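Glycosaminoglycan xylosylkinase (Hydra vulgaris, PDB 5XOM) probably phosphorylates xylose in the glycosaminoglycan linkage region of proteoglycans, as a secretory-pathway kinase of the Fam20 family. Local coordinates at residues Ser313-Cys318 and Asp373-Cys378; Leu263-Ile268 and Arg320-Thr325; Ala80-Ala85 and Leu165-Lys170; Ile158-Glu163 and Val204-Ala209. All coordinates share one frame; numbering follows the deposited sequence.

Interaction 1 (Ser313-Cys318 and Asp373-Cys378)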
loop_
_atom_site.group_PDB
_atom_site.type_symbol
_atom_site.label_atom_id
_atom_site.label_comp_id
_atom_site.label_asym_id
_atom_site.label_seq_id
_atom_site.Cartn_x
_atom_site.Cartn_y
_atom_site.Cartn_z
ATOM N N SER A 313 -20.341 13.215 -24.285
ATOM C CA SER A 313 -20.057 13.455 -25.699
ATOM C C SER A 313 -18.697 12.944 -26.169
ATOM O O SER A 313 -18.640 12.385 -27.278
ATOM C CB SER A 313 -20.185 14.951 -26.010
ATOM O OG SER A 313 -21.540 15.318 -26.176
ATOM N N PRO A 314 -17.591 13.096 -25.425
ATOM C CA PRO A 314 -16.331 12.501 -25.902
ATOM C C PRO A 314 -16.439 11.007 -26.147
ATOM O O PRO A 314 -15.929 10.520 -27.160
ATOM C CB PRO A 314 -15.344 12.822 -24.772
ATOM C CG PRO A 314 -15.886 14.058 -24.158
ATOM C CD PRO A 314 -17.375 13.900 -24.207
ATOM N N LEU A 315 -17.117 10.262 -25.266
ATOM C CA LEU A 315 -17.258 8.832 -25.505
ATOM C C LEU A 315 -18.224 8.550 -26.648
ATOM O O LEU A 315 -17.938 7.715 -27.513
ATOM C CB LEU A 315 -17.720 8.117 -24.231
ATOM C CG LEU A 315 -18.043 6.634 -24.423
ATOM C CD1 LEU A 315 -16.764 5.827 -24.569
ATOM C CD2 LEU A 315 -18.871 6.127 -23.253
ATOM N N VAL A 316 -19.353 9.258 -26.684
ATOM C CA VAL A 316 -20.395 8.956 -27.666
ATOM C C VAL A 316 -19.936 9.308 -29.077
ATOM O O VAL A 316 -20.220 8.581 -30.036
ATOM C CB VAL A 316 -21.700 9.686 -27.294
ATOM C CG1 VAL A 316 -22.723 9.564 -28.409
ATOM C CG2 VAL A 316 -22.267 9.120 -25.994
ATOM N N GLN A 317 -19.222 10.426 -29.231
ATOM C CA GLN A 317 -18.810 10.845 -30.565
ATOM C C GLN A 317 -17.529 10.149 -31.016
ATOM O O GLN A 317 -17.377 9.850 -32.204
ATOM C CB GLN A 317 -18.659 12.368 -30.615
ATOM C CG GLN A 317 -19.999 13.104 -30.510
ATOM C CD GLN A 317 -19.862 14.610 -30.596
ATOM O OE1 GLN A 317 -18.785 15.165 -30.387
ATOM N NE2 GLN A 317 -20.956 15.288 -30.926
ATOM N N CYS A 318 -16.603 9.873 -30.093
ATOM C CA CYS A 318 -15.333 9.259 -30.469
ATOM C C CYS A 318 -15.402 7.739 -30.552
ATOM O O CYS A 318 -14.690 7.140 -31.367
ATOM C CB CYS A 318 -14.231 9.653 -29.473
ATOM S SG CYS A 318 -13.788 11.420 -29.465
ATOM N N ASP A 373 -24.744 1.358 -21.754
ATOM C CA ASP A 373 -25.524 1.454 -22.983
ATOM C C ASP A 373 -24.765 2.225 -24.058
ATOM O O ASP A 373 -24.741 1.823 -25.229
ATOM C CB ASP A 373 -26.875 2.115 -22.702
ATOM C CG ASP A 373 -27.771 1.266 -21.816
ATOM O OD1 ASP A 373 -27.466 0.068 -21.622
ATOM O OD2 ASP A 373 -28.783 1.802 -21.313
ATOM N N ALA A 374 -24.162 3.357 -23.683
ATOM C CA ALA A 374 -23.422 4.157 -24.656
ATOM C C ALA A 374 -22.243 3.381 -25.227
ATOM O O ALA A 374 -21.965 3.455 -26.431
ATOM C CB ALA A 374 -22.946 5.462 -24.017
ATOM N N VAL A 375 -21.547 2.624 -24.378
ATOM C CA VAL A 375 -20.418 1.829 -24.843
ATOM C C VAL A 375 -20.900 0.710 -25.758
ATOM O O VAL A 375 -20.325 0.471 -26.826
ATOM C CB VAL A 375 -19.619 1.285 -23.643
ATOM C CG1 VAL A 375 -18.643 0.202 -24.092
ATOM C CG2 VAL A 375 -18.886 2.409 -22.929
ATOM N N GLU A 376 -21.980 0.026 -25.368
ATOM C CA GLU A 376 -22.519 -1.042 -26.203
ATOM C C GLU A 376 -23.003 -0.500 -27.545
ATOM O O GLU A 376 -22.899 -1.181 -28.573
ATOM C CB GLU A 376 -23.635 -1.782 -25.468
ATOM C CG GLU A 376 -23.099 -2.893 -24.565
ATOM C CD GLU A 376 -24.096 -3.351 -23.516
ATOM O OE1 GLU A 376 -25.281 -2.962 -23.603
ATOM O OE2 GLU A 376 -23.688 -4.086 -22.588
ATOM N N LYS A 377 -23.552 0.720 -27.557
ATOM C CA LYS A 377 -23.907 1.344 -28.828
ATOM C C LYS A 377 -22.675 1.601 -29.686
ATOM O O LYS A 377 -22.724 1.455 -30.915
ATOM C CB LYS A 377 -24.654 2.655 -28.595
ATOM C CG LYS A 377 -25.018 3.360 -29.890
ATOM C CD LYS A 377 -25.837 4.621 -29.665
ATOM C CE LYS A 377 -26.474 5.081 -30.968
ATOM N NZ LYS A 377 -27.632 5.986 -30.741
ATOM N N CYS A 378 -21.559 1.993 -29.061
ATOM C CA CYS A 378 -20.316 2.149 -29.813
ATOM C C CYS A 378 -19.866 0.826 -30.412
ATOM O O CYS A 378 -19.405 0.782 -31.559
ATOM C CB CYS A 378 -19.217 2.733 -28.919
ATOM S SG CYS A 378 -19.261 4.536 -28.722
#

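Interaction 2 (Leu263-Ile268 and Arg320-Thr325)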
loop_
_atom_site.group_PDB
_atom_site.type_symbol
_atom_site.label_atom_id
_atom_site.label_comp_id
_atom_site.label_asym_id
_atom_site.label_seq_id
_atom_site.Cartn_x
_atom_site.Cartn_y
_atom_site.Cartn_z
ATOM N N LEU A 263 -9.547 12.152 -21.633
ATOM C CA LEU A 263 -10.769 12.952 -21.636
ATOM C C LEU A 263 -12.016 12.084 -21.726
ATOM O O LEU A 263 -13.070 12.459 -21.201
ATOM C CB LEU A 263 -10.759 13.961 -22.785
ATOM C CG LEU A 263 -9.675 15.040 -22.777
ATOM C CD1 LEU A 263 -9.817 15.945 -23.993
ATOM C CD2 LEU A 263 -9.714 15.854 -21.490
ATOM N N ILE A 264 -11.912 10.913 -22.358
ATOM C CA ILE A 264 -13.050 10.002 -22.401
ATOM C C ILE A 264 -13.270 9.359 -21.033
ATOM O O ILE A 264 -14.412 9.251 -20.564
ATOM C CB ILE A 264 -12.852 8.964 -23.520
ATOM C CG1 ILE A 264 -12.761 9.678 -24.878
ATOM C CG2 ILE A 264 -13.992 7.965 -23.522
ATOM C CD1 ILE A 264 -12.480 8.774 -26.073
ATOM N N ASP A 265 -12.189 8.925 -20.367
ATOM C CA ASP A 265 -12.280 8.499 -18.970
ATOM C C ASP A 265 -12.972 9.557 -18.121
ATOM O O ASP A 265 -13.910 9.264 -17.369
ATOM C CB ASP A 265 -10.885 8.233 -18.387
ATOM C CG ASP A 265 -10.303 6.888 -18.796
ATOM O OD1 ASP A 265 -11.039 6.039 -19.338
ATOM O OD2 ASP A 265 -9.094 6.680 -18.539
ATOM N N THR A 266 -12.489 10.799 -18.212
ATOM C CA THR A 266 -12.991 11.865 -17.356
ATOM C C THR A 266 -14.422 12.253 -17.714
ATOM O O THR A 266 -15.170 12.712 -16.842
ATOM C CB THR A 266 -12.041 13.064 -17.426
ATOM O OG1 THR A 266 -10.764 12.681 -16.898
ATOM C CG2 THR A 266 -12.570 14.249 -16.616
ATOM N N SER A 267 -14.829 12.070 -18.974
ATOM C CA SER A 267 -16.219 12.346 -19.322
ATOM C C SER A 267 -17.156 11.324 -18.692
ATOM O O SER A 267 -18.278 11.669 -18.302
ATOM C CB SER A 267 -16.397 12.369 -20.840
ATOM O OG SER A 267 -16.413 11.057 -21.374
ATOM N N ILE A 268 -16.705 10.076 -18.556
ATOM C CA ILE A 268 -17.485 9.068 -17.848
ATOM C C ILE A 268 -17.577 9.419 -16.369
ATOM O O ILE A 268 -18.653 9.356 -15.760
ATOM C CB ILE A 268 -16.865 7.674 -18.059
ATOM C CG1 ILE A 268 -17.084 7.206 -19.500
ATOM C CG2 ILE A 268 -17.426 6.665 -17.059
ATOM C CD1 ILE A 268 -16.252 5.999 -19.874
ATOM N N ARG A 320 -14.173 5.539 -28.600
ATOM C CA ARG A 320 -12.939 4.913 -28.165
ATOM C C ARG A 320 -12.976 4.833 -26.647
ATOM O O ARG A 320 -13.501 5.732 -25.980
ATOM C CB ARG A 320 -11.718 5.701 -28.650
ATOM C CG ARG A 320 -11.695 5.882 -30.174
ATOM C CD ARG A 320 -10.688 6.933 -30.616
ATOM N NE ARG A 320 -9.334 6.615 -30.183
ATOM C CZ ARG A 320 -8.505 5.827 -30.865
ATOM N NH1 ARG A 320 -8.895 5.293 -32.016
ATOM N NH2 ARG A 320 -7.287 5.580 -30.397
ATOM N N LEU A 321 -12.437 3.752 -26.100
ATOM C CA LEU A 321 -12.489 3.548 -24.662
ATOM C C LEU A 321 -11.268 2.757 -24.248
ATOM O O LEU A 321 -10.977 1.710 -24.833
ATOM C CB LEU A 321 -13.768 2.816 -24.234
ATOM C CG LEU A 321 -13.908 2.508 -22.735
ATOM C CD1 LEU A 321 -13.817 3.773 -21.883
ATOM C CD2 LEU A 321 -15.207 1.768 -22.451
ATOM N N ARG A 322 -10.557 3.271 -23.250
ATOM C CA ARG A 322 -9.366 2.594 -22.762
ATOM C C ARG A 322 -9.731 1.249 -22.159
ATOM O O ARG A 322 -10.726 1.120 -21.442
ATOM C CB ARG A 322 -8.652 3.461 -21.734
ATOM C CG ARG A 322 -7.562 2.738 -20.962
ATOM C CD ARG A 322 -6.716 3.714 -20.151
ATOM N NE ARG A 322 -5.957 4.632 -20.995
ATOM C CZ ARG A 322 -6.032 5.951 -20.903
ATOM N NH1 ARG A 322 -6.832 6.534 -20.010
ATOM N NH2 ARG A 322 -5.304 6.722 -21.707
ATOM N N SER A 323 -8.898 0.246 -22.445
ATOM C CA SER A 323 -9.219 -1.129 -22.081
ATOM C C SER A 323 -9.367 -1.295 -20.572
ATOM O O SER A 323 -10.314 -1.938 -20.105
ATOM C CB SER A 323 -8.157 -2.079 -22.634
ATOM O OG SER A 323 -8.407 -3.419 -22.240
ATOM N N SER A 324 -8.419 -0.761 -19.792
ATOM C CA SER A 324 -8.501 -0.902 -18.338
ATOM C C SER A 324 -9.772 -0.262 -17.783
ATOM O O SER A 324 -10.374 -0.781 -16.836
ATOM C CB SER A 324 -7.265 -0.304 -17.659
ATOM O OG SER A 324 -7.038 1.035 -18.056
ATOM N N THR A 325 -10.181 0.878 -18.347
ATOM C CA THR A 325 -11.420 1.520 -17.916
ATOM C C THR A 325 -12.620 0.615 -18.174
ATOM O O THR A 325 -13.479 0.436 -17.304
ATOM C CB THR A 325 -11.594 2.861 -18.632
ATOM O OG1 THR A 325 -10.465 3.700 -18.357
ATOM C CG2 THR A 325 -12.856 3.568 -18.140
HETATM O O HOH W 1 -11.022 5.898 -21.921
#

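Interaction 3 (Ala80-Ala85 and Leu165-Lys170)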
loop_
_atom_site.group_PDB
_atom_site.type_symbol
_atom_site.label_atom_id
_atom_site.label_comp_id
_atom_site.label_asym_id
_atom_site.label_seq_id
_atom_site.Cartn_x
_atom_site.Cartn_y
_atom_site.Cartn_z
ATOM N N ALA A 80 -5.070 18.277 11.533
ATOM C CA ALA A 80 -3.940 19.199 11.560
ATOM C C ALA A 80 -4.369 20.611 11.947
ATOM O O ALA A 80 -5.427 21.098 11.536
ATOM C CB ALA A 80 -3.242 19.229 10.200
ATOM N N LYS A 81 -3.530 21.263 12.748
ATOM C CA LYS A 81 -3.752 22.652 13.129
ATOM C C LYS A 81 -3.598 23.578 11.928
ATOM O O LYS A 81 -2.683 23.425 11.115
ATOM C CB LYS A 81 -2.767 23.053 14.231
ATOM C CG LYS A 81 -2.841 24.515 14.654
ATOM C CD LYS A 81 -1.854 24.823 15.777
ATOM C CE LYS A 81 -1.962 26.274 16.228
ATOM N NZ LYS A 81 -1.537 27.228 15.163
ATOM N N ILE A 82 -4.496 24.553 11.827
ATOM C CA ILE A 82 -4.436 25.566 10.779
ATOM C C ILE A 82 -3.522 26.693 11.245
ATOM O O ILE A 82 -3.786 27.337 12.267
ATOM C CB ILE A 82 -5.838 26.094 10.445
ATOM C CG1 ILE A 82 -6.710 24.962 9.891
ATOM C CG2 ILE A 82 -5.759 27.265 9.465
ATOM C CD1 ILE A 82 -8.179 25.333 9.772
ATOM N N THR A 83 -2.459 26.956 10.485
ATOM C CA THR A 83 -1.512 27.993 10.868
ATOM C C THR A 83 -1.675 29.284 10.084
ATOM O O THR A 83 -1.231 30.331 10.560
ATOM C CB THR A 83 -0.067 27.490 10.715
ATOM O OG1 THR A 83 0.211 27.232 9.336
ATOM C CG2 THR A 83 0.147 26.218 11.518
ATOM N N GLN A 84 -2.312 29.243 8.914
ATOM C CA GLN A 84 -2.589 30.439 8.127
ATOM C C GLN A 84 -3.892 30.225 7.373
ATOM O O GLN A 84 -4.272 29.089 7.083
ATOM C CB GLN A 84 -1.479 30.758 7.111
ATOM C CG GLN A 84 -0.055 30.716 7.640
ATOM C CD GLN A 84 0.257 31.871 8.569
ATOM O OE1 GLN A 84 -0.485 32.854 8.630
ATOM N NE2 GLN A 84 1.352 31.751 9.311
ATOM N N ALA A 85 -4.565 31.328 7.046
ATOM C CA ALA A 85 -5.785 31.271 6.252
ATOM C C ALA A 85 -5.891 32.527 5.399
ATOM O O ALA A 85 -5.643 33.632 5.884
ATOM C CB ALA A 85 -7.030 31.132 7.140
ATOM N N LEU A 165 -9.984 32.888 12.370
ATOM C CA LEU A 165 -9.796 34.314 12.628
ATOM C C LEU A 165 -8.434 34.680 13.214
ATOM O O LEU A 165 -7.850 35.673 12.749
ATOM C CB LEU A 165 -10.919 34.839 13.534
ATOM C CG LEU A 165 -12.287 35.048 12.891
ATOM C CD1 LEU A 165 -13.254 35.668 13.895
ATOM C CD2 LEU A 165 -12.164 35.922 11.651
ATOM N N PRO A 166 -7.866 33.960 14.188
ATOM C CA PRO A 166 -6.570 34.398 14.734
ATOM C C PRO A 166 -5.388 34.213 13.791
ATOM O O PRO A 166 -4.283 34.646 14.137
ATOM C CB PRO A 166 -6.400 33.542 16.003
ATOM C CG PRO A 166 -7.421 32.482 15.935
ATOM C CD PRO A 166 -8.487 32.891 14.995
ATOM N N VAL A 167 -5.564 33.618 12.609
ATOM C CA VAL A 167 -4.452 33.440 11.679
ATOM C C VAL A 167 -4.859 33.888 10.285
ATOM O O VAL A 167 -4.150 33.622 9.309
ATOM C CB VAL A 167 -3.957 31.979 11.637
ATOM C CG1 VAL A 167 -3.443 31.528 13.000
ATOM C CG2 VAL A 167 -5.054 31.050 11.122
ATOM N N ALA A 168 -5.989 34.582 10.179
ATOM C CA ALA A 168 -6.509 34.958 8.873
ATOM C C ALA A 168 -5.773 36.181 8.350
ATOM O O ALA A 168 -5.604 37.169 9.070
ATOM C CB ALA A 168 -8.007 35.253 8.955
ATOM N N ALA A 169 -5.364 36.129 7.089
ATOM C CA ALA A 169 -4.831 37.323 6.460
ATOM C C ALA A 169 -5.930 38.366 6.299
ATOM O O ALA A 169 -7.120 38.042 6.233
ATOM C CB ALA A 169 -4.220 36.997 5.099
ATOM N N LYS A 170 -5.515 39.637 6.226
ATOM C CA LYS A 170 -6.494 40.705 6.084
ATOM C C LYS A 170 -7.426 40.502 4.902
ATOM O O LYS A 170 -8.613 40.830 4.986
ATOM C CB LYS A 170 -5.843 42.065 5.888
ATOM C CG LYS A 170 -6.490 43.101 6.718
ATOM C CD LYS A 170 -6.315 44.352 5.923
ATOM C CE LYS A 170 -6.876 45.514 6.679
ATOM N NZ LYS A 170 -6.677 46.654 5.797
HETATM O O HOH W 2 -2.112 34.338 7.111
#

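Interaction 4 (Ile158-Glu163 and Val204-Ala209)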
loop_
_atom_site.group_PDB
_atom_site.type_symbol
_atom_site.label_atom_id
_atom_site.label_comp_id
_atom_site.label_asym_id
_atom_site.label_seq_id
_atom_site.Cartn_x
_atom_site.Cartn_y
_atom_site.Cartn_z
ATOM N N ILE A 158 -15.063 23.281 11.015
ATOM C CA ILE A 158 -14.077 24.308 11.338
ATOM C C ILE A 158 -14.687 25.288 12.327
ATOM O O ILE A 158 -15.737 25.879 12.052
ATOM C CB ILE A 158 -13.616 25.058 10.077
ATOM C CG1 ILE A 158 -13.043 24.090 9.032
ATOM C CG2 ILE A 158 -12.598 26.115 10.457
ATOM C CD1 ILE A 158 -11.694 23.510 9.400
ATOM N N ASN A 159 -14.030 25.483 13.470
ATOM C CA ASN A 159 -14.403 26.570 14.375
ATOM C C ASN A 159 -13.779 27.854 13.838
ATOM O O ASN A 159 -12.585 28.098 14.021
ATOM C CB ASN A 159 -13.930 26.288 15.796
ATOM C CG ASN A 159 -14.327 27.391 16.771
ATOM O OD1 ASN A 159 -14.269 28.580 16.458
ATOM N ND2 ASN A 159 -14.722 26.993 17.966
ATOM N N LEU A 160 -14.586 28.692 13.184
ATOM C CA LEU A 160 -14.033 29.886 12.553
ATOM C C LEU A 160 -13.423 30.829 13.583
ATOM O O LEU A 160 -12.380 31.440 13.329
ATOM C CB LEU A 160 -15.109 30.618 11.748
ATOM C CG LEU A 160 -15.692 29.923 10.520
ATOM C CD1 LEU A 160 -16.834 30.760 9.964
ATOM C CD2 LEU A 160 -14.609 29.694 9.463
ATOM N N ALA A 161 -14.047 30.942 14.760
ATOM C CA ALA A 161 -13.558 31.879 15.766
ATOM C C ALA A 161 -12.215 31.439 16.337
ATOM O O ALA A 161 -11.306 32.260 16.490
ATOM C CB ALA A 161 -14.591 32.038 16.883
ATOM N N ALA A 162 -12.060 30.150 16.642
ATOM C CA ALA A 162 -10.838 29.671 17.278
ATOM C C ALA A 162 -9.731 29.310 16.292
ATOM O O ALA A 162 -8.552 29.482 16.616
ATOM C CB ALA A 162 -11.142 28.448 18.152
ATOM N N GLU A 163 -10.067 28.831 15.094
ATOM C CA GLU A 163 -9.064 28.291 14.183
ATOM C C GLU A 163 -8.714 29.193 13.012
ATOM O O GLU A 163 -7.573 29.152 12.550
ATOM C CB GLU A 163 -9.529 26.948 13.611
ATOM C CG GLU A 163 -9.847 25.877 14.629
ATOM C CD GLU A 163 -10.232 24.566 13.962
ATOM O OE1 GLU A 163 -9.324 23.827 13.527
ATOM O OE2 GLU A 163 -11.444 24.278 13.854
ATOM N N VAL A 204 -20.561 29.449 15.143
ATOM C CA VAL A 204 -19.214 29.652 14.614
ATOM C C VAL A 204 -18.623 28.403 13.978
ATOM O O VAL A 204 -17.464 28.437 13.545
ATOM C CB VAL A 204 -18.249 30.202 15.688
ATOM C CG1 VAL A 204 -18.765 31.511 16.263
ATOM C CG2 VAL A 204 -18.047 29.190 16.792
ATOM N N THR A 205 -19.366 27.306 13.895
ATOM C CA THR A 205 -18.839 26.041 13.377
ATOM C C THR A 205 -19.232 25.901 11.911
ATOM O O THR A 205 -20.419 25.779 11.590
ATOM C CB THR A 205 -19.356 24.863 14.198
ATOM O OG1 THR A 205 -18.981 25.062 15.571
ATOM C CG2 THR A 205 -18.769 23.541 13.701
ATOM N N MET A 206 -18.243 25.914 11.019
ATOM C CA MET A 206 -18.519 25.860 9.590
ATOM C C MET A 206 -18.076 24.523 9.013
ATOM O O MET A 206 -16.900 24.146 9.111
ATOM C CB MET A 206 -17.855 27.024 8.856
ATOM C CG MET A 206 -18.051 26.992 7.349
ATOM S SD MET A 206 -17.096 28.261 6.516
ATOM C CE MET A 206 -18.281 29.564 6.423
ATOM N N GLU A 207 -19.029 23.819 8.412
ATOM C CA GLU A 207 -18.776 22.572 7.711
ATOM C C GLU A 207 -18.202 22.859 6.329
ATOM O O GLU A 207 -18.639 23.788 5.640
ATOM C CB GLU A 207 -20.087 21.785 7.598
ATOM C CG GLU A 207 -20.011 20.465 6.854
ATOM C CD GLU A 207 -21.385 19.830 6.641
ATOM O OE1 GLU A 207 -21.583 19.168 5.601
ATOM O OE2 GLU A 207 -22.273 20.005 7.501
ATOM N N GLY A 208 -17.230 22.052 5.918
ATOM C CA GLY A 208 -16.688 22.195 4.582
ATOM C C GLY A 208 -15.804 21.023 4.214
ATOM O O GLY A 208 -15.686 20.048 4.958
ATOM N N ALA A 209 -15.181 21.137 3.043
ATOM C CA ALA A 209 -14.278 20.125 2.513
ATOM C C ALA A 209 -12.891 20.724 2.332
ATOM O O ALA A 209 -12.755 21.873 1.904
ATOM C CB ALA A 209 -14.789 19.574 1.170
#

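Interaction 1 (Ser313-Cys318 and Asp373-Cys378)
Leu315 reaches across to Val375 and Ala374, and its CD2 branch makes most of the apolar contact between the two helices. That methyl lies 3.7 Å from Val375 CG2, the two side chains crossing at about a right angle, and 4.2 Å from Ala374 CB. Leu315 CG stands anti to the backbone N (chi1 174°), which carries the branch point out toward the facing helix. Val316 CG2 adds a second methyl against Ala374 CB, at 4.2 Å, on the more exposed side of the seam.

A sulfur contact takes over further along: Cys378 SG sits 3.6 Å from Leu315 O. This sulfur is oxidised, bonded to Cys319 directly after the 313-318 helix, and the disulfide thus ties the two elements covalently beside the apolar patch. No hydrogen bond crosses between the segments.

The helix segments run nearly the same way, their axes 18° apart and 9.5 Å from each other at closest approach. Helix 358-382 covers one flank of the short helix 313-318. On other sides Pro314, Leu315 and Cys318 touch helix 259-273, Cys318 is disulfide-bonded to Cys245, and Trp227 packs on Ser313, Pro314 and Cys318.

Interaction 2 (Leu263-Ile268 and Arg320-Thr325)
Asp265 meets both Arg322 and Thr325, using one carboxylate oxygen for each. Thr325 OG1 donates to Asp265 OD1 over 2.6 Å, arriving from above the carboxylate plane. Asp265 OD2 forms a salt bridge with Arg322 NH1 at 2.7 Å; it lies at the guanidinium edge, but the two planes are turned 65° apart and the N-H points poorly, a weak hydrogen bond at 122°. A water donates to Asp265 OD1 and accepts from Arg322 N at 3.0 Å, so backbone and side chain of this arginine both lead back to the same carboxylate.

The charges are buried and shared: Arg149 also pairs with Asp265, while Asp262 and Asp391 pair with Arg322, which would probably keep Asp265 ionised.

Beyond the polar cluster, Ile264 lays CD1 against Arg320 O at 3.2 Å, with CG2 close to the same oxygen. Ile268 CD1 touches Leu321 CD1 at 3.9 Å, their side chains crossing at about a right angle.

Arg322 is the N-cap residue of helix 323-334, and Leu321 pairs with strand 388-389. A buried ion-pair network thus fastens helix 259-273 to this strand-to-helix turn within the mostly helical C-terminal part of a kinase-like Fam20 fold.

Interaction 3 (Ala80-Ala85 and Leu165-Lys170)
Val167 leans on the backbone of Thr83 and Gln84, its first torsion (chi1 -61°) setting CG1 anti to its carbonyl carbon and CG2 in the crowded position between backbone N and carbonyl carbon. Thr83 O lies 3.4 Å from Val167 CB and nearly as close to CG1, while CG2 turns to Gln84 CA, to Ile82 CG2 at 4.2 Å and to Ala85 CB at 4.4 Å. Gln84 leaves its strand pointing away from the loop, but a bend at chi2 (-71°) folds CD back. Its OE1 accepts from a water that also donates to Val167 O, a bridge on the exposed side of the contact.

Two backbone bonds join strand and loop. Ala169 N donates to Ala85 O at 2.8 Å, almost straight along the C=O axis. Ala85 N reaches Val167 O over 3.2 Å with a more bent geometry (141° at the hydrogen), the donor standing well above the carbonyl plane. Between them, Ala168 CA makes a CH...O contact with Ala85 O at 3.4 Å.

Together they form a single bridge on the outer edge of strand 82-86, the first strand of a five-stranded antiparallel sheet ordered 1-2-3-5-4, as in the N-terminal lobe of protein kinases. On its inner edge Thr83 and Gln84 both bond to Ser99, consistent with a classic beta bulge. An alanine in place of Val167 would probably cost Ile82 and Ala85 their apolar neighbour on the loop side and open a gap beside the strand. Ile82 and Ala85 also pack on Phe98 of strand 96-100, while Ala169 holds the N-cap position of helix 170-173.

Interaction 4 (Ile158-Glu163 and Val204-Ala209)
Ile158 and Met206 form a hydrogen-bonded antiparallel pair: Ile158 N donates to Met206 O at 2.8 Å, and Met206 N to Ile158 O at 2.7 Å. Asn159 and Thr205 follow as a non-hydrogen-bonded pair. A third backbone bond, Leu160 N to Val204 O at 2.9 Å, carries the pairing past the strand end into the first turn of the helix.

Polar side chains govern that turn. Asn159 is the N-cap, its OD1 accepting from Ala162 N at 2.7 Å from above the amide plane, while Glu163 OE2 comes back to take Asn159 N at 2.9 Å. An alanine in place of Asn159 would probably leave Ala162 N without its capping acceptor and take away a neighbour of Val204 CG2, which lies 3.8 Å from OD1.

On the buried face, Leu160 CG meets Met206 CB at 4.0 Å. Met206 turns at chi3 (-93°), bringing CE equally close to Leu160 CD1.

Strand 153-159 is one of the two outermost strands of the five-stranded sheet, with 205-212 between it and 106-112. Phe110 of that third strand touches Ile158 and Met206; Leu184 and Phe186 of strand 184-186 close over Leu160 and Met206.

Overall arrangement
The contacts fall into two pairs on opposite sides of the chain's centre. Interactions 1 and 2 adjoin, centres 10 Å apart: Leu315 CD1 rests on Ile264 CG2 at 3.7 Å, and Val375 CG2 on Leu321 CD2 at 3.8 Å, giving one continuous apolar core. Interactions 3 and 4, with centres 11 Å apart, work on the two outermost strands of the five-stranded sheet; Leu165 N probably bonds to Leu160 O at 3.0 Å, and Ile82 CD1 touches Ile158 CD1. Interactions 2 and 4 come no nearer than about 19 Å between nearest atoms, consistent with separate kinase lobes. An N-acetylglucosamine lies about 6 Å from the Val204 side chain, and nothing here marks it as substrate.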